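Local coordinates for protein V-type ATP synthase alpha chain (Nanoarchaeum equitans Kin4-M, PDB 5BN3) that belongs to the ATP synthase alpha/beta family and forms the A subunit of a V-type rotary complex, its P-loop nucleotide-binding domain carrying ADP in this model, at residues G16-F21 with D41-Q46; A237-S242 with K268-G273; E439-I444 with K505-M510. All coordinates share one frame; numbering follows the deposited sequence.

Contact 1: G16-F21 with D41-Q46; sequences GKFSIF and DKAYIQ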
ATOM      1  N   GLY A  16     -25.575 -35.598  -2.021  1.00 58.78           N
ATOM      2  CA  GLY A  16     -26.533 -36.228  -2.910  1.00 58.60           C
ATOM      3  C   GLY A  16     -26.028 -36.401  -4.328  1.00 55.35           C
ATOM      4  O   GLY A  16     -24.819 -36.422  -4.570  1.00 64.18           O
ATOM      5  N   LYS A  17     -26.957 -36.535  -5.269  1.00 62.55           N
ATOM      6  CA  LYS A  17     -26.610 -36.672  -6.680  1.00 68.66           C
ATOM      7  C   LYS A  17     -27.052 -35.438  -7.460  1.00 60.23           C
ATOM      8  O   LYS A  17     -28.239 -35.106  -7.494  1.00 61.12           O
ATOM      9  CB  LYS A  17     -27.247 -37.921  -7.264  1.00 68.77           C
ATOM     10  N   PHE A  18     -26.096 -34.764  -8.091  1.00 59.49           N
ATOM     11  CA  PHE A  18     -26.389 -33.532  -8.815  1.00 62.39           C
ATOM     12  C   PHE A  18     -25.614 -33.443 -10.125  1.00 59.19           C
ATOM     13  O   PHE A  18     -24.685 -34.215 -10.361  1.00 57.47           O
ATOM     14  CB  PHE A  18     -26.053 -32.317  -7.945  1.00 58.81           C
ATOM     15  CG  PHE A  18     -26.830 -32.249  -6.661  1.00 53.71           C
ATOM     16  CD1 PHE A  18     -28.071 -31.636  -6.619  1.00 57.57           C
ATOM     17  CD2 PHE A  18     -26.315 -32.790  -5.493  1.00 55.48           C
ATOM     18  CE1 PHE A  18     -28.786 -31.564  -5.436  1.00 59.60           C
ATOM     19  CE2 PHE A  18     -27.023 -32.720  -4.306  1.00 50.02           C
ATOM     20  CZ  PHE A  18     -28.262 -32.108  -4.279  1.00 53.64           C
ATOM     21  N   SER A  19     -26.009 -32.500 -10.973  1.00 57.84           N
ATOM     22  CA  SER A  19     -25.261 -32.197 -12.186  1.00 56.02           C
ATOM     23  C   SER A  19     -24.786 -30.754 -12.125  1.00 50.47           C
ATOM     24  O   SER A  19     -25.461 -29.900 -11.548  1.00 50.52           O
ATOM     25  CB  SER A  19     -26.121 -32.418 -13.429  1.00 58.76           C
ATOM     26  OG  SER A  19     -26.412 -33.793 -13.605  1.00 72.03           O
ATOM     27  N   ILE A  20     -23.622 -30.486 -12.708  1.00 49.38           N
ATOM     28  CA  ILE A  20     -23.069 -29.137 -12.727  1.00 55.14           C
ATOM     29  C   ILE A  20     -24.019 -28.192 -13.476  1.00 45.37           C
ATOM     30  O   ILE A  20     -24.559 -28.542 -14.529  1.00 51.18           O
ATOM     31  CB  ILE A  20     -21.632 -29.128 -13.327  1.00 52.59           C
ATOM     32  CG1 ILE A  20     -20.906 -27.816 -13.029  1.00 66.59           C
ATOM     33  CG2 ILE A  20     -21.645 -29.428 -14.810  1.00 49.66           C
ATOM     34  CD1 ILE A  20     -20.287 -27.775 -11.660  1.00 59.10           C
ATOM     35  N   PHE A  21     -24.263 -27.024 -12.887  1.00 45.03           N
ATOM     36  CA  PHE A  21     -25.168 -26.013 -13.446  1.00 52.79           C
ATOM     37  C   PHE A  21     -26.639 -26.428 -13.496  1.00 51.79           C
ATOM     38  O   PHE A  21     -27.449 -25.798 -14.179  1.00 45.23           O
ATOM     39  CB  PHE A  21     -24.675 -25.523 -14.811  1.00 52.16           C
ATOM     40  CG  PHE A  21     -23.304 -24.917 -14.767  1.00 67.99           C
ATOM     41  CD1 PHE A  21     -23.090 -23.715 -14.109  1.00 65.01           C
ATOM     42  CD2 PHE A  21     -22.229 -25.547 -15.371  1.00 71.61           C
ATOM     43  CE1 PHE A  21     -21.829 -23.152 -14.057  1.00 80.34           C
ATOM     44  CE2 PHE A  21     -20.965 -24.989 -15.324  1.00 70.57           C
ATOM     45  CZ  PHE A  21     -20.764 -23.789 -14.666  1.00 71.52           C
ATOM     46  N   ASP A  41     -19.514 -36.626  -3.492  1.00 68.36           N
ATOM     47  CA  ASP A  41     -20.936 -36.725  -3.182  1.00 73.58           C
ATOM     48  C   ASP A  41     -21.526 -35.377  -2.777  1.00 71.53           C
ATOM     49  O   ASP A  41     -22.726 -35.266  -2.511  1.00 70.79           O
ATOM     50  CB  ASP A  41     -21.156 -37.745  -2.066  1.00 68.61           C
ATOM     51  CG  ASP A  41     -20.196 -37.553  -0.907  1.00 90.95           C
ATOM     52  OD1 ASP A  41     -19.065 -37.075  -1.139  1.00 87.17           O
ATOM     53  OD2 ASP A  41     -20.570 -37.884   0.236  1.00110.02           O
ATOM     54  N   LYS A  42     -20.676 -34.357  -2.732  1.00 63.67           N
ATOM     55  CA  LYS A  42     -21.097 -33.022  -2.322  1.00 56.77           C
ATOM     56  C   LYS A  42     -21.378 -32.122  -3.519  1.00 58.72           C
ATOM     57  O   LYS A  42     -20.745 -32.252  -4.569  1.00 58.88           O
ATOM     58  CB  LYS A  42     -20.018 -32.373  -1.454  1.00 64.70           C
ATOM     59  CG  LYS A  42     -19.525 -33.236  -0.309  1.00 75.32           C
ATOM     60  CD  LYS A  42     -18.291 -32.616   0.327  1.00 77.23           C
ATOM     61  CE  LYS A  42     -18.499 -32.344   1.806  1.00 96.25           C
ATOM     62  NZ  LYS A  42     -18.468 -33.584   2.625  1.00103.10           N
ATOM     63  N   ALA A  43     -22.324 -31.204  -3.351  1.00 53.96           N
ATOM     64  CA  ALA A  43     -22.593 -30.190  -4.366  1.00 52.37           C
ATOM     65  C   ALA A  43     -22.510 -28.796  -3.765  1.00 54.48           C
ATOM     66  O   ALA A  43     -23.026 -28.548  -2.672  1.00 50.29           O
ATOM     67  CB  ALA A  43     -23.951 -30.403  -4.991  1.00 50.71           C
ATOM     68  N   TYR A  44     -21.864 -27.886  -4.485  1.00 52.67           N
ATOM     69  CA  TYR A  44     -21.775 -26.497  -4.056  1.00 46.10           C
ATOM     70  C   TYR A  44     -22.810 -25.677  -4.812  1.00 37.68           C
ATOM     71  O   TYR A  44     -22.790 -25.605  -6.043  1.00 46.23           O
ATOM     72  CB  TYR A  44     -20.355 -25.963  -4.255  1.00 50.44           C
ATOM     73  CG  TYR A  44     -19.346 -26.660  -3.367  1.00 48.96           C
ATOM     74  CD1 TYR A  44     -18.809 -27.890  -3.724  1.00 55.67           C
ATOM     75  CD2 TYR A  44     -18.947 -26.100  -2.162  1.00 55.22           C
ATOM     76  CE1 TYR A  44     -17.895 -28.537  -2.912  1.00 61.90           C
ATOM     77  CE2 TYR A  44     -18.032 -26.739  -1.342  1.00 62.56           C
ATOM     78  CZ  TYR A  44     -17.511 -27.957  -1.723  1.00 68.52           C
ATOM     79  OH  TYR A  44     -16.602 -28.594  -0.910  1.00 78.37           O
ATOM     80  N   ILE A  45     -23.723 -25.075  -4.061  1.00 36.35           N
ATOM     81  CA  ILE A  45     -24.895 -24.435  -4.635  1.00 41.56           C
ATOM     82  C   ILE A  45     -24.961 -22.960  -4.259  1.00 37.09           C
ATOM     83  O   ILE A  45     -24.911 -22.616  -3.075  1.00 38.75           O
ATOM     84  CB  ILE A  45     -26.177 -25.127  -4.123  1.00 46.22           C
ATOM     85  CG1 ILE A  45     -26.184 -26.600  -4.542  1.00 46.23           C
ATOM     86  CG2 ILE A  45     -27.415 -24.418  -4.636  1.00 40.21           C
ATOM     87  CD1 ILE A  45     -27.013 -27.488  -3.639  1.00 46.15           C
ATOM     88  N   GLN A  46     -25.069 -22.086  -5.256  1.00 37.54           N
ATOM     89  CA  GLN A  46     -25.347 -20.684  -4.964  1.00 46.63           C
ATOM     90  C   GLN A  46     -26.855 -20.441  -4.999  1.00 36.59           C
ATOM     91  O   GLN A  46     -27.538 -20.778  -5.972  1.00 38.86           O
ATOM     92  CB  GLN A  46     -24.564 -19.724  -5.876  1.00 41.95           C
ATOM     93  CG  GLN A  46     -24.963 -19.697  -7.344  1.00 42.05           C
ATOM     94  CD  GLN A  46     -24.065 -18.779  -8.155  1.00 54.86           C
ATOM     95  OE1 GLN A  46     -22.862 -18.693  -7.904  1.00 54.69           O
ATOM     96  NE2 GLN A  46     -24.645 -18.085  -9.127  1.00 52.08           N
TER
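The amide of Gly16 donates to the carbonyl of Asp41, with N and O 2.9 Å apart and an N-H...O angle of 159°. This bond belongs to the antiparallel beta-barrel domain at the N terminus. Backbone bonds between Val12 and Ile45 and between Ala14 and Ala43 join strands 11-15 and 42-47, and Gly16 with Asp41 prolongs that ladder by one step in the same register, just where strand 11-15 gives way to a loop. The two backbones separate beyond this point: the Gly16 and Asp41 CA atoms are 5.6 Å apart, those of Phe18 and Ala43 already 6.7 Å. Glycine suits the turning point because its phi of 150° would press a side chain against the preceding carbonyl, and the ring of Phe18 fills the space beside it. Gly16 O is also 3.2 Å from Asp41 O; both are acceptors, so this approach adds no bond.

From the loop, Phe18 points its side chain toward the strand. With CG anti to its own carbonyl carbon (chi1 -60°), the ring swings in beside Gly16 and meets Ala43 obliquely. The same ring packs on Val24 and Val35, so it closes over the barrel strands from the loop side, while Asn2 and Asn62 hold the backbone N and O of Lys17 just before it. Farther along the loop, Ile20 and Phe21 pack on Thr48 and Tyr46 of a neighbouring NEQ263 chain. Alanine fits at position 43 because a single methyl lets the bulky ring settle close to the strand backbone at this buried position. That methyl sits nearest one ortho carbon: Ala43 CB is 3.4 Å from Phe18 CD2, against 3.8 Å from Phe18 CG and 3.9 Å from Phe18 CE2.

Contact 2: A237-S242 with K268-G273; sequences AKWADS and KDPKTG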
ATOM      1  N   ALA A 237     -30.850   5.192 -22.317  1.00 32.11           N
ATOM      2  CA  ALA A 237     -32.050   4.359 -22.371  1.00 35.52           C
ATOM      3  C   ALA A 237     -33.264   5.131 -22.897  1.00 38.39           C
ATOM      4  O   ALA A 237     -34.135   4.557 -23.551  1.00 35.39           O
ATOM      5  CB  ALA A 237     -32.341   3.772 -21.004  1.00 33.25           C
ATOM      6  N   LYS A 238     -33.312   6.432 -22.613  1.00 32.27           N
ATOM      7  CA  LYS A 238     -34.404   7.293 -23.074  1.00 37.30           C
ATOM      8  C   LYS A 238     -34.359   7.579 -24.567  1.00 43.39           C
ATOM      9  O   LYS A 238     -35.322   7.317 -25.286  1.00 40.31           O
ATOM     10  CB  LYS A 238     -34.365   8.642 -22.347  1.00 38.60           C
ATOM     11  CG  LYS A 238     -35.026   8.688 -20.983  1.00 48.77           C
ATOM     12  CD  LYS A 238     -35.069  10.132 -20.487  1.00 41.45           C
ATOM     13  CE  LYS A 238     -35.144  10.211 -18.974  1.00 52.83           C
ATOM     14  NZ  LYS A 238     -34.997  11.616 -18.501  1.00 53.19           N
ATOM     15  N   TRP A 239     -33.243   8.137 -25.026  1.00 39.13           N
ATOM     16  CA  TRP A 239     -33.190   8.738 -26.359  1.00 38.50           C
ATOM     17  C   TRP A 239     -32.384   7.981 -27.412  1.00 46.31           C
ATOM     18  O   TRP A 239     -32.285   8.438 -28.550  1.00 41.73           O
ATOM     19  CB  TRP A 239     -32.652  10.172 -26.271  1.00 37.88           C
ATOM     20  CG  TRP A 239     -33.321  11.041 -25.240  1.00 35.72           C
ATOM     21  CD1 TRP A 239     -32.706  11.780 -24.268  1.00 39.98           C
ATOM     22  CD2 TRP A 239     -34.729  11.270 -25.085  1.00 35.31           C
ATOM     23  NE1 TRP A 239     -33.642  12.451 -23.520  1.00 40.37           N
ATOM     24  CE2 TRP A 239     -34.891  12.155 -23.999  1.00 39.13           C
ATOM     25  CE3 TRP A 239     -35.866  10.813 -25.757  1.00 44.91           C
ATOM     26  CZ2 TRP A 239     -36.148  12.590 -23.572  1.00 39.68           C
ATOM     27  CZ3 TRP A 239     -37.108  11.243 -25.332  1.00 43.57           C
ATOM     28  CH2 TRP A 239     -37.240  12.122 -24.252  1.00 41.37           C
ATOM     29  N   ALA A 240     -31.799   6.843 -27.049  1.00 37.65           N
ATOM     30  CA  ALA A 240     -30.964   6.110 -28.003  1.00 41.48           C
ATOM     31  C   ALA A 240     -31.735   5.682 -29.246  1.00 44.44           C
ATOM     32  O   ALA A 240     -32.896   5.272 -29.169  1.00 42.01           O
ATOM     33  CB  ALA A 240     -30.324   4.900 -27.353  1.00 37.54           C
ATOM     34  N   ASP A 241     -31.074   5.792 -30.393  1.00 38.58           N
ATOM     35  CA  ASP A 241     -31.626   5.315 -31.649  1.00 38.38           C
ATOM     36  C   ASP A 241     -31.541   3.790 -31.627  1.00 50.19           C
ATOM     37  O   ASP A 241     -30.506   3.207 -31.956  1.00 61.74           O
ATOM     38  CB  ASP A 241     -30.827   5.898 -32.814  1.00 44.28           C
ATOM     39  CG  ASP A 241     -31.519   5.722 -34.150  1.00 73.29           C
ATOM     40  OD1 ASP A 241     -32.708   5.340 -34.168  1.00 73.76           O
ATOM     41  OD2 ASP A 241     -30.870   5.978 -35.187  1.00 93.10           O
ATOM     42  N   SER A 242     -32.631   3.150 -31.214  1.00 44.28           N
ATOM     43  CA  SER A 242     -32.639   1.706 -30.990  1.00 39.20           C
ATOM     44  C   SER A 242     -34.056   1.146 -31.053  1.00 38.18           C
ATOM     45  O   SER A 242     -35.017   1.840 -30.714  1.00 44.33           O
ATOM     46  CB  SER A 242     -32.014   1.389 -29.625  1.00 43.70           C
ATOM     47  OG  SER A 242     -31.885  -0.007 -29.424  1.00 46.54           O
ATOM     48  N   LYS A 268     -42.138  10.424 -24.964  1.00 50.71           N
ATOM     49  CA  LYS A 268     -42.420   9.962 -26.318  1.00 55.06           C
ATOM     50  C   LYS A 268     -41.140   9.753 -27.122  1.00 56.51           C
ATOM     51  O   LYS A 268     -40.253  10.609 -27.129  1.00 52.44           O
ATOM     52  CB  LYS A 268     -43.330  10.966 -27.034  1.00 60.62           C
ATOM     53  CG  LYS A 268     -44.677  11.191 -26.358  1.00 73.51           C
ATOM     54  CD  LYS A 268     -45.587   9.982 -26.526  1.00 79.66           C
ATOM     55  CE  LYS A 268     -46.904  10.151 -25.780  1.00 90.06           C
ATOM     56  NZ  LYS A 268     -46.726  10.080 -24.303  1.00 75.53           N
ATOM     57  N   ASP A 269     -41.052   8.607 -27.793  1.00 46.83           N
ATOM     58  CA  ASP A 269     -39.950   8.308 -28.703  1.00 61.93           C
ATOM     59  C   ASP A 269     -39.929   9.351 -29.815  1.00 59.78           C
ATOM     60  O   ASP A 269     -40.943   9.580 -30.473  1.00 63.84           O
ATOM     61  CB  ASP A 269     -40.143   6.908 -29.296  1.00 65.11           C
ATOM     62  CG  ASP A 269     -38.907   6.381 -30.011  1.00 78.73           C
ATOM     63  OD1 ASP A 269     -38.096   7.180 -30.525  1.00 71.58           O
ATOM     64  OD2 ASP A 269     -38.756   5.143 -30.072  1.00 83.14           O
ATOM     65  N   PRO A 270     -38.775  10.006 -30.018  1.00 68.88           N
ATOM     66  CA  PRO A 270     -38.644  11.016 -31.075  1.00 83.50           C
ATOM     67  C   PRO A 270     -38.594  10.405 -32.475  1.00 80.88           C
ATOM     68  O   PRO A 270     -38.487  11.148 -33.453  1.00 84.25           O
ATOM     69  CB  PRO A 270     -37.302  11.691 -30.754  1.00 73.61           C
ATOM     70  CG  PRO A 270     -37.013  11.342 -29.325  1.00 68.84           C
ATOM     71  CD  PRO A 270     -37.598   9.979 -29.134  1.00 65.67           C
ATOM     72  N   LYS A 271     -38.667   9.081 -32.568  1.00 76.06           N
ATOM     73  CA  LYS A 271     -38.589   8.396 -33.858  1.00 81.85           C
ATOM     74  C   LYS A 271     -39.898   7.709 -34.241  1.00 81.87           C
ATOM     75  O   LYS A 271     -40.163   7.480 -35.420  1.00 92.94           O
ATOM     76  CB  LYS A 271     -37.449   7.391 -33.855  1.00 74.21           C
ATOM     77  N   THR A 272     -40.706   7.372 -33.241  1.00 78.43           N
ATOM     78  CA  THR A 272     -41.980   6.700 -33.483  1.00 68.22           C
ATOM     79  C   THR A 272     -43.156   7.511 -32.951  1.00 75.60           C
ATOM     80  O   THR A 272     -44.278   7.375 -33.433  1.00 79.11           O
ATOM     81  CB  THR A 272     -42.019   5.292 -32.846  1.00 81.03           C
ATOM     82  OG1 THR A 272     -41.920   5.401 -31.420  1.00 76.91           O
ATOM     83  CG2 THR A 272     -40.881   4.437 -33.365  1.00 80.18           C
ATOM     84  N   GLY A 273     -42.899   8.345 -31.948  1.00 64.51           N
ATOM     85  CA  GLY A 273     -43.965   9.077 -31.289  1.00 59.35           C
ATOM     86  C   GLY A 273     -44.635   8.213 -30.238  1.00 59.57           C
ATOM     87  O   GLY A 273     -45.490   8.681 -29.484  1.00 60.39           O
TER
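The last turn of helix 229-239 runs past the loop 268-273, the two backbones coming nearest at Trp239 and Asp269, whose CA atoms are 7.2 Å apart. From Ala240 onward the chain leaves the helical conformation, and Arg279 collects the carbonyls of Ala237, Ala240 and Ser242.

Trp239 carries the contact with the benzene half of its indole, brought toward the loop by CG lying anti to the carbonyl carbon (chi1 -50°). Its CZ3 corner points in the ring plane at Lys268 O, 3.7 Å away, where the slightly positive C-H rim suits a carbonyl oxygen. Next to it, Trp239 CE3 lies 3.8 Å from Pro270 CG; the proline and indole cross at roughly a right angle. Over one face of the indole, offset toward its rim, sits Lys238 CB. The polar NE1 is bonded to Ser499 OG, and Tyr500 meets the indole ring to ring while its side chain also touches Pro270.

Pro270 is the middle residue of an Asx turn. Asp269 OD1 accepts from Lys271 N at 2.8 Å, the donor standing above the carboxylate plane, and Asp269 O takes Gly273 N at 2.7 Å. Proline, with its restricted phi, fits just after the aspartate, while Gly273, two residues beyond the turn, has a phi of 83°, where a side chain would press on the preceding carbonyl.

The contact thus ties together surface parts of a P-loop nucleotide-binding fold: helix 229-239 starts at the ADP-binding residues Lys229 and Thr230, and the Trp239 side chain is about 9 Å from the ADP.

Contact 3: E439-I444 with K505-M510; sequences EDVIEI and KTIELM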
ATOM      1  N   GLU A 439     -20.244  17.305 -43.938  1.00 84.62           N
ATOM      2  CA  GLU A 439     -18.855  17.389 -44.395  1.00 88.92           C
ATOM      3  C   GLU A 439     -17.824  17.879 -43.370  1.00 80.24           C
ATOM      4  O   GLU A 439     -16.790  17.240 -43.174  1.00 86.14           O
ATOM      5  CB  GLU A 439     -18.776  18.233 -45.663  1.00 73.69           C
ATOM      6  N   ASP A 440     -18.102  19.008 -42.724  1.00 67.97           N
ATOM      7  CA  ASP A 440     -17.097  19.682 -41.902  1.00 71.89           C
ATOM      8  C   ASP A 440     -17.025  19.253 -40.432  1.00 64.50           C
ATOM      9  O   ASP A 440     -16.216  19.789 -39.677  1.00 66.97           O
ATOM     10  CB  ASP A 440     -17.273  21.205 -41.987  1.00 84.48           C
ATOM     11  CG  ASP A 440     -16.586  21.809 -43.197  1.00102.80           C
ATOM     12  OD1 ASP A 440     -16.500  21.129 -44.242  1.00 95.23           O
ATOM     13  OD2 ASP A 440     -16.131  22.970 -43.102  1.00103.11           O
ATOM     14  N   VAL A 441     -17.848  18.290 -40.024  1.00 52.73           N
ATOM     15  CA  VAL A 441     -17.857  17.870 -38.619  1.00 64.43           C
ATOM     16  C   VAL A 441     -16.585  17.143 -38.175  1.00 55.35           C
ATOM     17  O   VAL A 441     -16.247  17.157 -36.992  1.00 57.24           O
ATOM     18  CB  VAL A 441     -19.092  17.015 -38.263  1.00 72.68           C
ATOM     19  CG1 VAL A 441     -20.364  17.762 -38.601  1.00 67.32           C
ATOM     20  CG2 VAL A 441     -19.044  15.672 -38.978  1.00 66.12           C
ATOM     21  N   ILE A 442     -15.887  16.507 -39.113  1.00 51.73           N
ATOM     22  CA  ILE A 442     -14.619  15.853 -38.792  1.00 54.24           C
ATOM     23  C   ILE A 442     -13.556  16.890 -38.419  1.00 70.70           C
ATOM     24  O   ILE A 442     -12.820  16.712 -37.447  1.00 52.38           O
ATOM     25  CB  ILE A 442     -14.125  14.940 -39.945  1.00 60.29           C
ATOM     26  CG1 ILE A 442     -14.996  13.684 -40.042  1.00 62.54           C
ATOM     27  CG2 ILE A 442     -12.677  14.538 -39.738  1.00 52.82           C
ATOM     28  CD1 ILE A 442     -14.429  12.607 -40.953  1.00 68.03           C
ATOM     29  N   GLU A 443     -13.492  17.981 -39.179  1.00 53.11           N
ATOM     30  CA  GLU A 443     -12.554  19.061 -38.876  1.00 56.38           C
ATOM     31  C   GLU A 443     -12.903  19.769 -37.568  1.00 40.65           C
ATOM     32  O   GLU A 443     -12.022  20.056 -36.756  1.00 47.07           O
ATOM     33  CB  GLU A 443     -12.511  20.086 -40.012  1.00 67.59           C
ATOM     34  CG  GLU A 443     -11.540  21.234 -39.744  1.00 92.35           C
ATOM     35  CD  GLU A 443     -11.793  22.449 -40.616  1.00113.19           C
ATOM     36  OE1 GLU A 443     -12.816  22.468 -41.333  1.00114.37           O
ATOM     37  OE2 GLU A 443     -10.968  23.389 -40.579  1.00 96.24           O
ATOM     38  N   ILE A 444     -14.187  20.060 -37.376  1.00 47.29           N
ATOM     39  CA  ILE A 444     -14.646  20.772 -36.187  1.00 50.28           C
ATOM     40  C   ILE A 444     -14.430  19.937 -34.924  1.00 48.71           C
ATOM     41  O   ILE A 444     -14.090  20.472 -33.865  1.00 43.52           O
ATOM     42  CB  ILE A 444     -16.132  21.186 -36.316  1.00 45.66           C
ATOM     43  CG1 ILE A 444     -16.331  22.076 -37.547  1.00 56.66           C
ATOM     44  CG2 ILE A 444     -16.594  21.925 -35.078  1.00 45.17           C
ATOM     45  CD1 ILE A 444     -17.782  22.432 -37.826  1.00 64.92           C
ATOM     46  N   LYS A 505     -29.580  19.578 -34.122  1.00 51.23           N
ATOM     47  CA  LYS A 505     -29.201  20.495 -33.050  1.00 44.33           C
ATOM     48  C   LYS A 505     -27.713  20.378 -32.723  1.00 47.80           C
ATOM     49  O   LYS A 505     -27.023  21.386 -32.553  1.00 41.68           O
ATOM     50  CB  LYS A 505     -30.040  20.226 -31.796  1.00 42.66           C
ATOM     51  CG  LYS A 505     -29.774  21.190 -30.645  1.00 48.56           C
ATOM     52  CD  LYS A 505     -30.640  20.856 -29.434  1.00 44.32           C
ATOM     53  CE  LYS A 505     -30.432  21.856 -28.309  1.00 51.68           C
ATOM     54  NZ  LYS A 505     -31.290  21.553 -27.127  1.00 50.36           N
ATOM     55  N   THR A 506     -27.225  19.145 -32.643  1.00 42.35           N
ATOM     56  CA  THR A 506     -25.818  18.893 -32.347  1.00 42.81           C
ATOM     57  C   THR A 506     -24.895  19.496 -33.410  1.00 41.58           C
ATOM     58  O   THR A 506     -23.941  20.203 -33.078  1.00 45.83           O
ATOM     59  CB  THR A 506     -25.535  17.385 -32.222  1.00 46.47           C
ATOM     60  OG1 THR A 506     -26.394  16.816 -31.226  1.00 44.32           O
ATOM     61  CG2 THR A 506     -24.095  17.159 -31.822  1.00 40.42           C
ATOM     62  N   ILE A 507     -25.187  19.217 -34.679  1.00 50.08           N
ATOM     63  CA  ILE A 507     -24.387  19.733 -35.789  1.00 47.34           C
ATOM     64  C   ILE A 507     -24.431  21.261 -35.850  1.00 47.65           C
ATOM     65  O   ILE A 507     -23.396  21.913 -36.003  1.00 45.57           O
ATOM     66  CB  ILE A 507     -24.856  19.161 -37.151  1.00 58.61           C
ATOM     67  CG1 ILE A 507     -24.740  17.633 -37.181  1.00 54.73           C
ATOM     68  CG2 ILE A 507     -24.063  19.775 -38.292  1.00 51.87           C
ATOM     69  CD1 ILE A 507     -23.394  17.102 -36.744  1.00 64.91           C
ATOM     70  N   GLU A 508     -25.631  21.827 -35.730  1.00 52.03           N
ATOM     71  CA  GLU A 508     -25.805  23.277 -35.781  1.00 53.26           C
ATOM     72  C   GLU A 508     -25.028  23.995 -34.686  1.00 54.91           C
ATOM     73  O   GLU A 508     -24.478  25.072 -34.916  1.00 51.13           O
ATOM     74  CB  GLU A 508     -27.287  23.651 -35.707  1.00 45.17           C
ATOM     75  CG  GLU A 508     -28.027  23.476 -37.021  1.00 54.40           C
ATOM     76  CD  GLU A 508     -27.442  24.324 -38.134  1.00 91.56           C
ATOM     77  OE1 GLU A 508     -27.348  25.558 -37.959  1.00 81.81           O
ATOM     78  OE2 GLU A 508     -27.070  23.758 -39.183  1.00 86.58           O
ATOM     79  N   LEU A 509     -24.987  23.395 -33.500  1.00 52.66           N
ATOM     80  CA  LEU A 509     -24.198  23.934 -32.399  1.00 41.41           C
ATOM     81  C   LEU A 509     -22.712  23.961 -32.747  1.00 38.62           C
ATOM     82  O   LEU A 509     -22.025  24.944 -32.474  1.00 46.17           O
ATOM     83  CB  LEU A 509     -24.425  23.123 -31.121  1.00 46.53           C
ATOM     84  CG  LEU A 509     -25.598  23.552 -30.240  1.00 58.58           C
ATOM     85  CD1 LEU A 509     -25.731  22.647 -29.026  1.00 53.09           C
ATOM     86  CD2 LEU A 509     -25.406  24.991 -29.809  1.00 51.59           C
ATOM     87  N   MET A 510     -22.226  22.879 -33.349  1.00 42.22           N
ATOM     88  CA  MET A 510     -20.828  22.792 -33.763  1.00 52.55           C
ATOM     89  C   MET A 510     -20.510  23.851 -34.818  1.00 47.73           C
ATOM     90  O   MET A 510     -19.451  24.477 -34.783  1.00 46.01           O
ATOM     91  CB  MET A 510     -20.514  21.394 -34.314  1.00 44.66           C
ATOM     92  CG  MET A 510     -20.756  20.256 -33.333  1.00 56.57           C
ATOM     93  SD  MET A 510     -20.417  18.619 -34.019  1.00 51.46           S
ATOM     94  CE  MET A 510     -18.657  18.753 -34.323  1.00 59.12           C
TER
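The start of helix 441-458 packs across helix 503-523, the CA atoms 7.4 Å apart at Val441 and Ile507 and 6.9 Å apart at Ile444 and Met510. Each helix therefore offers two residues three apart, one turn following the next on the same flank. Met510 reaches farthest across. Its chain is extended through CG and SD, then bends at chi3 (64°), which brings the terminal methyl against the opposite helix: Met510 CE is 3.9 Å from Ile444 CG2 and 3.9 Å from Val441 O. A slim, flexible methionine can enter this groove between Val441 and Ile444. The interface belongs to the helical C-terminal domain of V- and A-type subunits, and its neighbours are likewise hydrophobic, with Phe434 of helix 427-437 against Val441, and Phe488 and Ile209 against Met510. Beside the methionine, Ile444 lays its CG2 branch alongside the facing backbone, 3.8 Å from Met510 O, while its CD1 comes within 4.0 Å of the same oxygen. One turn back the contact is between methyls. Ile507 twists at chi2 (-50°), sending CD1 toward Val441, whose side chain it meets at about a right angle; branched aliphatic residues suit such close dispersion contact. Val441 CG1 and Ile507 CD1 are 3.6 Å apart.

In the fold
The three contacts fall in different parts of the subunit, the barrel, the nucleotide-binding domain and the helical C-terminal domain, and no two share a helix or strand. Contact 1 lies on the opposite side of the chain's centre from the other two; contacts 2 and 3 are neighbours, about 10 Å apart at their nearest atoms without touching. Contact 3 is the buried one, apolar side chains, a methionine among them, packed helix against helix. Contact 2 is at the surface, where an aromatic edge and a proline join a helix end to a loop. Contact 1, partly buried, alone has a hydrogen bond between its segments, since it extends a beta ladder into a loop.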